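Local coordinates for protein Alp7A (Bacillus subtilis, PDB 5EC0) that binds adenine nucleotide as a bacterial actin-like protein and probably assembles into filaments that segregate plasmid DNA, at residues A[10-15]-A[89-94]; A[125-130]-A[149-154]; A[177-182]-A[234-239]. All coordinates share one frame; numbering follows the deposited sequence.

Contact 1 of 3, residues A[10-15]-A[89-94]; sequences FGNSMY and HNKVES. With ADP (adenosine-5'-diphosphate), chain D.
A side-chain-to-backbone hydrogen bond joins Lys91, in the loop ahead of helix 95-112, to Phe10 at the end of strand 2-10, just before the chain turns beside the ADP phosphates. The bond runs from Lys91 NZ to Phe10 O at 3.2 Å. Its donor stands above the carbonyl plane, 48° out of it, and so does not lie on a lone pair. The lysine chain bends once, at chi2 (-76°), and is extended beyond, which carries the ammonium group to the turn. There Lys91 NZ also comes within 3.7 Å of Asn12 OD1, too far to count as a bond; the two side chains cross at about a right angle. With its oxygen on the lysine side, the Asn12 amide donates an N-H to the nucleotide, Asn12 ND2 to ADP O2B at 2.7 Å, in a bent hydrogen bond (135°). A second bond, from Asn12 N to ADP O1B (2.9 Å), means that backbone and side chain together hold the beta-phosphate. Within the lysine's own loop, Asn90 OD1 accepts from Val92 N at 3.0 Å, an Asx turn. A hairpin turn wrapped on the terminal phosphate of the nucleotide is the phosphate-binding loop expected of the actin ATPase fold.

Contact 2 of 3, residues A[125-130]-A[149-154]; sequences FQTMLP and SKFLGT
The rings of Phe125 and Phe151 overlap partly, in an offset stack, with centroids 4.6 Å apart and planes inclined by only 19°. Over one face of the Phe151 ring sits the CE1 corner of Phe125, displaced toward the rim, and Phe125 CE1 comes to 3.5 Å from Phe151 CG. The neighbouring Phe125 CZ follows along the same ring, 3.6 Å from Phe151 CD2. In return, one face of Phe125 receives the beta carbon of its partner: Phe151 CB stands 4.1 Å from the centroid of the Phe125 ring, close enough to the ring normal for a CH-pi contact. Phe101 of helix 95-112 adds a third ring, meeting Phe151 edge-to-face and Phe125 at a steep angle.

This aromatic cluster packs the link between helix 140-149 and strand 153-159 against strand 119-129 of the large mixed sheet in an actin-like fold. Phe125 reaches across because its CG is anti to the backbone N (chi1 176°), which sends the ring off the strand toward Phe151. Replacing Phe125 by alanine would probably leave one face of Phe151 without its stacking partner and open a gap between the strand and that link. Two residues along, Thr127 makes a lighter contact, its CG2 lying 4.4 Å from Phe151 CE1 in an oblique approach. The threonine's methyl thus serves the apolar cluster while its hydroxyl turns to the next strand, where Thr127 OG1 is hydrogen-bonded to Val8 O.

Contact 3 of 3, residues A[177-182]-A[234-239]; sequences CRIESE and DSFVSN
Phe236 reaches from strand 236-239 to Ile179 and Glu182, at the end of strand 166-179 and in the turn after it, and one ring corner does most of the touching. The close packing centres on Phe236 CE2, which has Glu182 CB at 3.8 Å and Ile179 CG2 at 3.9 Å. The same ring atom meets the tip of the isoleucine too, with Ile179 CD1 4.0 Å from Phe236 CE2. A chi1 of -55° sets Ile179 CG2 anti to the backbone N and brings it and CD1 side by side against that corner, with Ile179 CD1 also reaching Phe236 CZ (4.1 Å). The Ile179 side chain crosses that of Phe236 at about a right angle. Glu182 adds more of its aliphatic part, Glu182 CG lying 4.0 Å from Phe236 CE2.

The looser side begins where the glutamate chain bends at chi2 (-86°) and takes the carboxylate away from the ring to a salt bridge with Arg185. Touching is confined to CE2 and CZ of the one ring, other side chains of the two segments take no part, and Ile179 is partly exposed. Around the ring, Phe140 meets it edge-to-face, and Ile131 of helix 131-134 touches both Ile179 and Phe236.

Strand 236-239 is an edge strand of the sheet that also holds 218-223 and 207-213, whereas strand 166-179 pairs with 119-129 in the other large sheet, so two parts of the molecule meet here. Between these two segments the contact is apolar, with no hydrogen bond; polar links such as Ser181 OG to Asp212 lie beside it, and the Glu182 carboxylate, turned from the ring, probably has its charge balanced by Arg185.

Along the chain the three contacts come in series, each closing before the next opens, and all reach the sheet of strands 2-10, 119-129 and 166-179. The centres of contact 1 and contact 2 lie about 12 Å apart. Those of contact 2 and contact 3 are about 17 Å apart. Contact 1 leans on contact 2 where Phe10 CZ packs 3.6 Å from Phe151 CZ. Contacts 2 and 3 are tied by neighbouring strands 119-129 and 166-179, with a probable hydrogen bond of 2.9 Å between Thr127 O and Arg178 N. Contact 3 alone reaches over to the sheet of strands 207-213, 218-223 and 236-239. The core beside the nucleotide site is thus continuous, through one sheet, with the junction between the two halves of this actin-like molecule.

Contact 1 of 3, residues A[10-15]-A[89-94]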
loop_
_atom_site.group_PDB
_atom_site.type_symbol
_atom_site.label_atom_id
_atom_site.label_comp_id
_atom_site.label_asym_id
_atom_site.label_seq_id
_atom_site.Cartn_x
_atom_site.Cartn_y
_atom_site.Cartn_z
ATOM N N PHE A 10 2.819 1.000 -4.207
ATOM C CA PHE A 10 1.793 1.210 -5.231
ATOM C C PHE A 10 0.625 0.248 -4.994
ATOM O O PHE A 10 0.528 -0.794 -5.647
ATOM C CB PHE A 10 2.355 1.007 -6.644
ATOM C CG PHE A 10 3.405 1.997 -7.041
ATOM C CD1 PHE A 10 3.067 3.320 -7.300
ATOM C CD2 PHE A 10 4.731 1.600 -7.193
ATOM C CE1 PHE A 10 4.029 4.234 -7.677
ATOM C CE2 PHE A 10 5.701 2.511 -7.567
ATOM C CZ PHE A 10 5.352 3.830 -7.810
ATOM N N GLY A 11 -0.245 0.571 -4.044
ATOM C CA GLY A 11 -1.376 -0.291 -3.751
ATOM C C GLY A 11 -2.434 -0.233 -4.834
ATOM O O GLY A 11 -2.364 0.592 -5.741
ATOM N N ASN A 12 -3.417 -1.124 -4.746
ATOM C CA ASN A 12 -4.542 -1.107 -5.666
ATOM C C ASN A 12 -5.560 -0.057 -5.225
ATOM O O ASN A 12 -6.296 0.483 -6.045
ATOM C CB ASN A 12 -5.209 -2.485 -5.747
ATOM C CG ASN A 12 -4.212 -3.616 -5.996
ATOM O OD1 ASN A 12 -3.320 -3.505 -6.837
ATOM N ND2 ASN A 12 -4.372 -4.716 -5.265
ATOM N N SER A 13 -5.589 0.221 -3.922
ATOM C CA SER A 13 -6.557 1.143 -3.340
ATOM C C SER A 13 -5.937 2.517 -3.107
ATOM O O SER A 13 -6.506 3.546 -3.479
ATOM C CB SER A 13 -7.102 0.584 -2.026
ATOM O OG SER A 13 -7.920 1.528 -1.359
ATOM N N MET A 14 -4.758 2.517 -2.497
ATOM C CA MET A 14 -4.022 3.735 -2.215
ATOM C C MET A 14 -2.561 3.592 -2.650
ATOM O O MET A 14 -1.939 2.568 -2.425
ATOM C CB MET A 14 -4.072 4.078 -0.713
ATOM C CG MET A 14 -5.460 4.358 -0.131
ATOM S SD MET A 14 -6.324 5.811 -0.791
ATOM C CE MET A 14 -5.339 7.134 -0.132
ATOM N N TYR A 15 -2.050 4.628 -3.296
ATOM C CA TYR A 15 -0.630 4.912 -3.383
ATOM C C TYR A 15 -0.193 5.449 -2.018
ATOM O O TYR A 15 -0.819 6.367 -1.507
ATOM C CB TYR A 15 -0.367 5.947 -4.492
ATOM C CG TYR A 15 1.012 6.564 -4.482
ATOM C CD1 TYR A 15 1.317 7.632 -3.640
ATOM C CD2 TYR A 15 2.002 6.092 -5.327
ATOM C CE1 TYR A 15 2.581 8.197 -3.629
ATOM C CE2 TYR A 15 3.273 6.666 -5.337
ATOM C CZ TYR A 15 3.556 7.708 -4.474
ATOM O OH TYR A 15 4.801 8.270 -4.476
ATOM N N HIS A 89 -3.393 -3.833 -12.822
ATOM C CA HIS A 89 -2.519 -3.512 -13.944
ATOM C C HIS A 89 -1.079 -3.991 -13.708
ATOM O O HIS A 89 -0.613 -4.064 -12.567
ATOM C CB HIS A 89 -2.540 -2.004 -14.230
ATOM C CG HIS A 89 -2.113 -1.158 -13.071
ATOM N ND1 HIS A 89 -2.929 -0.907 -11.990
ATOM C CD2 HIS A 89 -0.951 -0.503 -12.826
ATOM C CE1 HIS A 89 -2.291 -0.133 -11.129
ATOM N NE2 HIS A 89 -1.088 0.126 -11.611
ATOM N N ASN A 90 -0.394 -4.332 -14.797
ATOM C CA ASN A 90 1.012 -4.713 -14.740
ATOM C C ASN A 90 1.834 -3.519 -14.260
ATOM O O ASN A 90 1.993 -2.529 -14.977
ATOM C CB ASN A 90 1.489 -5.210 -16.113
ATOM C CG ASN A 90 2.892 -5.796 -16.075
ATOM O OD1 ASN A 90 3.764 -5.311 -15.353
ATOM N ND2 ASN A 90 3.117 -6.843 -16.865
ATOM N N LYS A 91 2.348 -3.615 -13.038
ATOM C CA LYS A 91 2.969 -2.473 -12.381
ATOM C C LYS A 91 4.216 -1.982 -13.116
ATOM O O LYS A 91 4.601 -0.812 -12.990
ATOM C CB LYS A 91 3.324 -2.829 -10.935
ATOM C CG LYS A 91 2.136 -3.281 -10.088
ATOM C CD LYS A 91 1.265 -2.101 -9.677
ATOM C CE LYS A 91 0.183 -2.521 -8.691
ATOM N NZ LYS A 91 -0.807 -1.426 -8.480
ATOM N N VAL A 92 4.835 -2.877 -13.890
ATOM C CA VAL A 92 6.087 -2.567 -14.571
ATOM C C VAL A 92 5.857 -1.840 -15.893
ATOM O O VAL A 92 6.488 -0.823 -16.161
ATOM C CB VAL A 92 6.917 -3.840 -14.836
ATOM C CG1 VAL A 92 8.198 -3.498 -15.583
ATOM C CG2 VAL A 92 7.240 -4.543 -13.531
ATOM N N GLU A 93 4.946 -2.355 -16.711
ATOM C CA GLU A 93 4.767 -1.825 -18.061
ATOM C C GLU A 93 3.708 -0.716 -18.157
ATOM O O GLU A 93 3.645 0.006 -19.150
ATOM C CB GLU A 93 4.437 -2.976 -19.006
ATOM C CG GLU A 93 5.575 -3.989 -19.092
ATOM C CD GLU A 93 5.176 -5.250 -19.820
ATOM O OE1 GLU A 93 3.965 -5.556 -19.832
ATOM O OE2 GLU A 93 6.063 -5.931 -20.388
ATOM N N SER A 94 2.894 -0.574 -17.119
ATOM C CA SER A 94 1.910 0.496 -17.048
ATOM C C SER A 94 2.526 1.813 -16.591
ATOM O O SER A 94 3.372 1.833 -15.702
ATOM C CB SER A 94 0.781 0.120 -16.097
ATOM O OG SER A 94 0.015 1.260 -15.776
HETATM P PB ADP D . -5.060 -3.173 -1.911
HETATM O O1B ADP D . -3.747 -2.438 -2.152
HETATM O O2B ADP D . -5.250 -4.471 -2.679
HETATM O O3B ADP D . -6.311 -2.327 -1.954
HETATM P PA ADP D . -4.704 -2.664 0.917
HETATM O O1A ADP D . -4.357 -1.257 0.484
HETATM O O2A ADP D . -3.828 -3.388 1.924
HETATM O O3A ADP D . -4.950 -3.632 -0.361
HETATM O "O5'" ADP D . -6.194 -2.670 1.492
HETATM C "C5'" ADP D . -7.171 -1.715 1.097
HETATM C "C4'" ADP D . -8.264 -1.855 2.136
HETATM O "O4'" ADP D . -7.809 -1.247 3.341
HETATM C "C3'" ADP D . -9.559 -1.146 1.790
HETATM O "O3'" ADP D . -10.504 -2.068 1.246
HETATM C "C2'" ADP D . -10.066 -0.620 3.119
HETATM O "O2'" ADP D . -11.216 -1.382 3.482
HETATM C "C1'" ADP D . -8.943 -0.883 4.116
HETATM N N9 ADP D . -8.589 0.279 4.962
HETATM C C8 ADP D . -8.430 0.188 6.300
HETATM N N7 ADP D . -8.102 1.386 6.834
HETATM C C5 ADP D . -8.032 2.264 5.821
HETATM C C6 ADP D . -7.727 3.705 5.735
HETATM N N6 ADP D . -7.433 4.400 6.868
HETATM N N1 ADP D . -7.749 4.274 4.509
HETATM C C2 ADP D . -8.055 3.553 3.406
HETATM N N3 ADP D . -8.346 2.228 3.400
HETATM C C4 ADP D . -8.355 1.539 4.579
#

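Contact 2 of 3, residues A[125-130]-A[149-154]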
loop_
_atom_site.group_PDB
_atom_site.type_symbol
_atom_site.label_atom_id
_atom_site.label_comp_id
_atom_site.label_asym_id
_atom_site.label_seq_id
_atom_site.Cartn_x
_atom_site.Cartn_y
_atom_site.Cartn_z
ATOM N N PHE A 125 15.548 5.456 -3.822
ATOM C CA PHE A 125 14.137 5.193 -4.083
ATOM C C PHE A 125 13.897 3.710 -3.908
ATOM O O PHE A 125 14.696 2.883 -4.369
ATOM C CB PHE A 125 13.740 5.635 -5.504
ATOM C CG PHE A 125 12.307 5.298 -5.889
ATOM C CD1 PHE A 125 11.986 4.072 -6.462
ATOM C CD2 PHE A 125 11.282 6.230 -5.702
ATOM C CE1 PHE A 125 10.679 3.773 -6.819
ATOM C CE2 PHE A 125 9.976 5.935 -6.056
ATOM C CZ PHE A 125 9.671 4.718 -6.610
ATOM N N GLN A 126 12.785 3.367 -3.270
ATOM C CA GLN A 126 12.476 1.978 -3.056
ATOM C C GLN A 126 10.976 1.755 -3.223
ATOM O O GLN A 126 10.140 2.530 -2.720
ATOM C CB GLN A 126 12.961 1.550 -1.667
ATOM C CG GLN A 126 13.310 0.113 -1.538
ATOM C CD GLN A 126 13.857 -0.247 -0.166
ATOM O OE1 GLN A 126 14.553 -1.250 -0.025
ATOM N NE2 GLN A 126 13.528 0.557 0.855
ATOM N N THR A 127 10.641 0.712 -3.964
ATOM C CA THR A 127 9.261 0.268 -4.064
ATOM C C THR A 127 9.258 -1.269 -4.025
ATOM O O THR A 127 10.204 -1.887 -3.498
ATOM C CB THR A 127 8.554 0.845 -5.333
ATOM O OG1 THR A 127 7.168 0.497 -5.307
ATOM C CG2 THR A 127 9.197 0.355 -6.652
ATOM N N MET A 128 8.205 -1.892 -4.536
ATOM C CA MET A 128 8.095 -3.347 -4.463
ATOM C C MET A 128 7.090 -3.837 -5.500
ATOM O O MET A 128 6.390 -3.030 -6.107
ATOM C CB MET A 128 7.693 -3.795 -3.043
ATOM C CG MET A 128 6.672 -2.883 -2.391
ATOM S SD MET A 128 6.319 -3.175 -0.642
ATOM C CE MET A 128 5.343 -1.724 -0.291
ATOM N N LEU A 129 7.035 -5.150 -5.712
ATOM C CA LEU A 129 6.076 -5.751 -6.648
ATOM C C LEU A 129 5.187 -6.793 -5.963
ATOM O O LEU A 129 5.653 -7.537 -5.102
ATOM C CB LEU A 129 6.800 -6.411 -7.821
ATOM C CG LEU A 129 7.379 -5.487 -8.890
ATOM C CD1 LEU A 129 7.989 -6.330 -9.988
ATOM C CD2 LEU A 129 6.289 -4.575 -9.432
ATOM N N PRO A 130 3.916 -6.863 -6.366
ATOM C CA PRO A 130 2.986 -7.868 -5.821
ATOM C C PRO A 130 3.341 -9.294 -6.258
ATOM O O PRO A 130 3.851 -9.508 -7.360
ATOM C CB PRO A 130 1.621 -7.444 -6.388
ATOM C CG PRO A 130 1.942 -6.694 -7.673
ATOM C CD PRO A 130 3.300 -6.024 -7.417
ATOM N N SER A 149 14.446 -0.033 -12.448
ATOM C CA SER A 149 14.982 0.752 -13.556
ATOM C C SER A 149 14.011 1.803 -14.071
ATOM O O SER A 149 14.415 2.798 -14.669
ATOM C CB SER A 149 15.379 -0.176 -14.704
ATOM O OG SER A 149 16.417 -1.037 -14.287
ATOM N N LYS A 150 12.725 1.569 -13.846
ATOM C CA LYS A 150 11.689 2.481 -14.295
ATOM C C LYS A 150 11.812 3.826 -13.588
ATOM O O LYS A 150 11.353 4.851 -14.084
ATOM C CB LYS A 150 10.306 1.879 -14.041
ATOM C CG LYS A 150 9.363 1.968 -15.214
ATOM C CD LYS A 150 7.942 1.676 -14.781
ATOM C CE LYS A 150 6.934 2.269 -15.761
ATOM N NZ LYS A 150 5.597 2.316 -15.122
ATOM N N PHE A 151 12.439 3.817 -12.423
ATOM C CA PHE A 151 12.464 5.007 -11.595
ATOM C C PHE A 151 13.861 5.622 -11.523
ATOM O O PHE A 151 13.983 6.841 -11.388
ATOM C CB PHE A 151 11.910 4.673 -10.213
ATOM C CG PHE A 151 10.473 4.256 -10.251
ATOM C CD1 PHE A 151 10.130 2.915 -10.401
ATOM C CD2 PHE A 151 9.461 5.210 -10.207
ATOM C CE1 PHE A 151 8.808 2.528 -10.469
ATOM C CE2 PHE A 151 8.137 4.837 -10.288
ATOM C CZ PHE A 151 7.805 3.488 -10.419
ATOM N N LEU A 152 14.894 4.783 -11.645
ATOM C CA LEU A 152 16.285 5.247 -11.725
ATOM C C LEU A 152 16.486 6.327 -12.801
ATOM O O LEU A 152 15.892 6.270 -13.885
ATOM C CB LEU A 152 17.227 4.062 -12.013
ATOM C CG LEU A 152 18.717 4.265 -11.743
ATOM C CD1 LEU A 152 18.921 4.604 -10.269
ATOM C CD2 LEU A 152 19.542 3.025 -12.122
ATOM N N GLY A 153 17.332 7.310 -12.501
ATOM C CA GLY A 153 17.666 8.339 -13.473
ATOM C C GLY A 153 16.859 9.629 -13.369
ATOM O O GLY A 153 16.226 9.929 -12.339
ATOM N N THR A 154 16.877 10.375 -14.469
ATOM C CA THR A 154 16.345 11.725 -14.545
ATOM C C THR A 154 14.969 11.769 -15.215
ATOM O O THR A 154 14.779 11.225 -16.301
ATOM C CB THR A 154 17.308 12.625 -15.329
ATOM O OG1 THR A 154 18.601 12.573 -14.716
ATOM C CG2 THR A 154 16.797 14.075 -15.368
#

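Contact 3 of 3, residues A[177-182]-A[234-239]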
loop_
_atom_site.group_PDB
_atom_site.type_symbol
_atom_site.label_atom_id
_atom_site.label_comp_id
_atom_site.label_asym_id
_atom_site.label_seq_id
_atom_site.Cartn_x
_atom_site.Cartn_y
_atom_site.Cartn_z
ATOM N N CYS A 177 13.816 -2.572 -5.857
ATOM C CA CYS A 177 12.450 -3.085 -5.815
ATOM C C CYS A 177 12.414 -4.391 -5.016
ATOM O O CYS A 177 13.119 -5.335 -5.359
ATOM C CB CYS A 177 11.918 -3.310 -7.220
ATOM S SG CYS A 177 10.229 -3.894 -7.221
ATOM N N ARG A 178 11.613 -4.418 -3.948
ATOM C CA ARG A 178 11.496 -5.579 -3.072
ATOM C C ARG A 178 10.247 -6.395 -3.418
ATOM O O ARG A 178 9.589 -6.129 -4.414
ATOM C CB ARG A 178 11.441 -5.141 -1.602
ATOM C CG ARG A 178 12.546 -4.191 -1.191
ATOM C CD ARG A 178 13.970 -4.727 -1.481
ATOM N NE ARG A 178 14.929 -3.706 -1.071
ATOM C CZ ARG A 178 16.208 -3.917 -0.789
ATOM N NH1 ARG A 178 16.723 -5.130 -0.885
ATOM N NH2 ARG A 178 16.970 -2.901 -0.410
ATOM N N ILE A 179 9.931 -7.388 -2.598
ATOM C CA ILE A 179 8.748 -8.219 -2.813
ATOM C C ILE A 179 7.683 -7.869 -1.794
ATOM O O ILE A 179 7.915 -8.032 -0.581
ATOM C CB ILE A 179 9.066 -9.743 -2.694
ATOM C CG1 ILE A 179 10.203 -10.131 -3.633
ATOM C CG2 ILE A 179 7.817 -10.587 -3.002
ATOM C CD1 ILE A 179 10.872 -11.458 -3.260
ATOM N N GLU A 180 6.536 -7.387 -2.272
ATOM C CA GLU A 180 5.371 -7.148 -1.405
ATOM C C GLU A 180 5.058 -8.360 -0.522
ATOM O O GLU A 180 5.292 -9.503 -0.927
ATOM C CB GLU A 180 4.122 -6.806 -2.228
ATOM C CG GLU A 180 3.887 -5.333 -2.427
ATOM C CD GLU A 180 2.620 -5.037 -3.218
ATOM O OE1 GLU A 180 1.544 -5.560 -2.863
ATOM O OE2 GLU A 180 2.712 -4.281 -4.204
ATOM N N SER A 181 4.532 -8.082 0.673
ATOM C CA SER A 181 4.124 -9.088 1.664
ATOM C C SER A 181 5.324 -9.725 2.362
ATOM O O SER A 181 5.375 -9.781 3.594
ATOM C CB SER A 181 3.243 -10.168 1.016
ATOM O OG SER A 181 2.287 -9.576 0.155
ATOM N N GLU A 182 6.283 -10.217 1.584
ATOM C CA GLU A 182 7.506 -10.751 2.168
ATOM C C GLU A 182 8.285 -9.645 2.855
ATOM O O GLU A 182 8.744 -9.843 3.981
ATOM C CB GLU A 182 8.376 -11.448 1.111
ATOM C CG GLU A 182 9.672 -12.079 1.643
ATOM C CD GLU A 182 10.835 -11.096 1.713
ATOM O OE1 GLU A 182 10.794 -10.063 1.013
ATOM O OE2 GLU A 182 11.795 -11.348 2.470
ATOM N N ASP A 234 7.818 -21.653 -3.937
ATOM C CA ASP A 234 6.577 -22.255 -3.452
ATOM C C ASP A 234 6.080 -21.608 -2.163
ATOM O O ASP A 234 4.934 -21.826 -1.758
ATOM C CB ASP A 234 6.760 -23.757 -3.226
ATOM C CG ASP A 234 6.864 -24.531 -4.521
ATOM O OD1 ASP A 234 5.993 -24.331 -5.402
ATOM O OD2 ASP A 234 7.811 -25.339 -4.649
ATOM N N SER A 235 6.941 -20.815 -1.526
ATOM C CA SER A 235 6.596 -20.168 -0.262
ATOM C C SER A 235 5.857 -18.848 -0.469
ATOM O O SER A 235 5.520 -18.165 0.501
ATOM C CB SER A 235 7.854 -19.921 0.574
ATOM O OG SER A 235 8.581 -21.124 0.769
ATOM N N PHE A 236 5.621 -18.504 -1.735
ATOM C CA PHE A 236 4.941 -17.267 -2.118
ATOM C C PHE A 236 3.655 -17.604 -2.847
ATOM O O PHE A 236 3.707 -18.206 -3.919
ATOM C CB PHE A 236 5.794 -16.402 -3.065
ATOM C CG PHE A 236 7.104 -15.924 -2.502
ATOM C CD1 PHE A 236 8.243 -16.723 -2.574
ATOM C CD2 PHE A 236 7.223 -14.638 -1.994
ATOM C CE1 PHE A 236 9.462 -16.267 -2.097
ATOM C CE2 PHE A 236 8.434 -14.166 -1.507
ATOM C CZ PHE A 236 9.561 -14.984 -1.561
ATOM N N VAL A 237 2.502 -17.198 -2.319
ATOM C CA VAL A 237 1.250 -17.506 -3.004
ATOM C C VAL A 237 0.303 -16.306 -3.027
ATOM O O VAL A 237 0.176 -15.593 -2.038
ATOM C CB VAL A 237 0.547 -18.721 -2.355
ATOM C CG1 VAL A 237 -0.855 -18.903 -2.918
ATOM C CG2 VAL A 237 1.376 -20.003 -2.553
ATOM N N SER A 238 -0.336 -16.078 -4.176
ATOM C CA SER A 238 -1.348 -15.037 -4.313
ATOM C C SER A 238 -2.729 -15.615 -4.657
ATOM O O SER A 238 -2.832 -16.508 -5.494
ATOM C CB SER A 238 -0.919 -14.031 -5.376
ATOM O OG SER A 238 -1.716 -12.863 -5.315
ATOM N N ASN A 239 -3.783 -15.105 -4.013
ATOM C CA ASN A 239 -5.170 -15.520 -4.313
ATOM C C ASN A 239 -6.033 -14.408 -4.897
ATOM O O ASN A 239 -5.832 -13.245 -4.555
ATOM C CB ASN A 239 -5.854 -16.020 -3.049
ATOM C CG ASN A 239 -5.316 -17.339 -2.578
ATOM O OD1 ASN A 239 -5.624 -18.386 -3.143
ATOM N ND2 ASN A 239 -4.509 -17.303 -1.527
#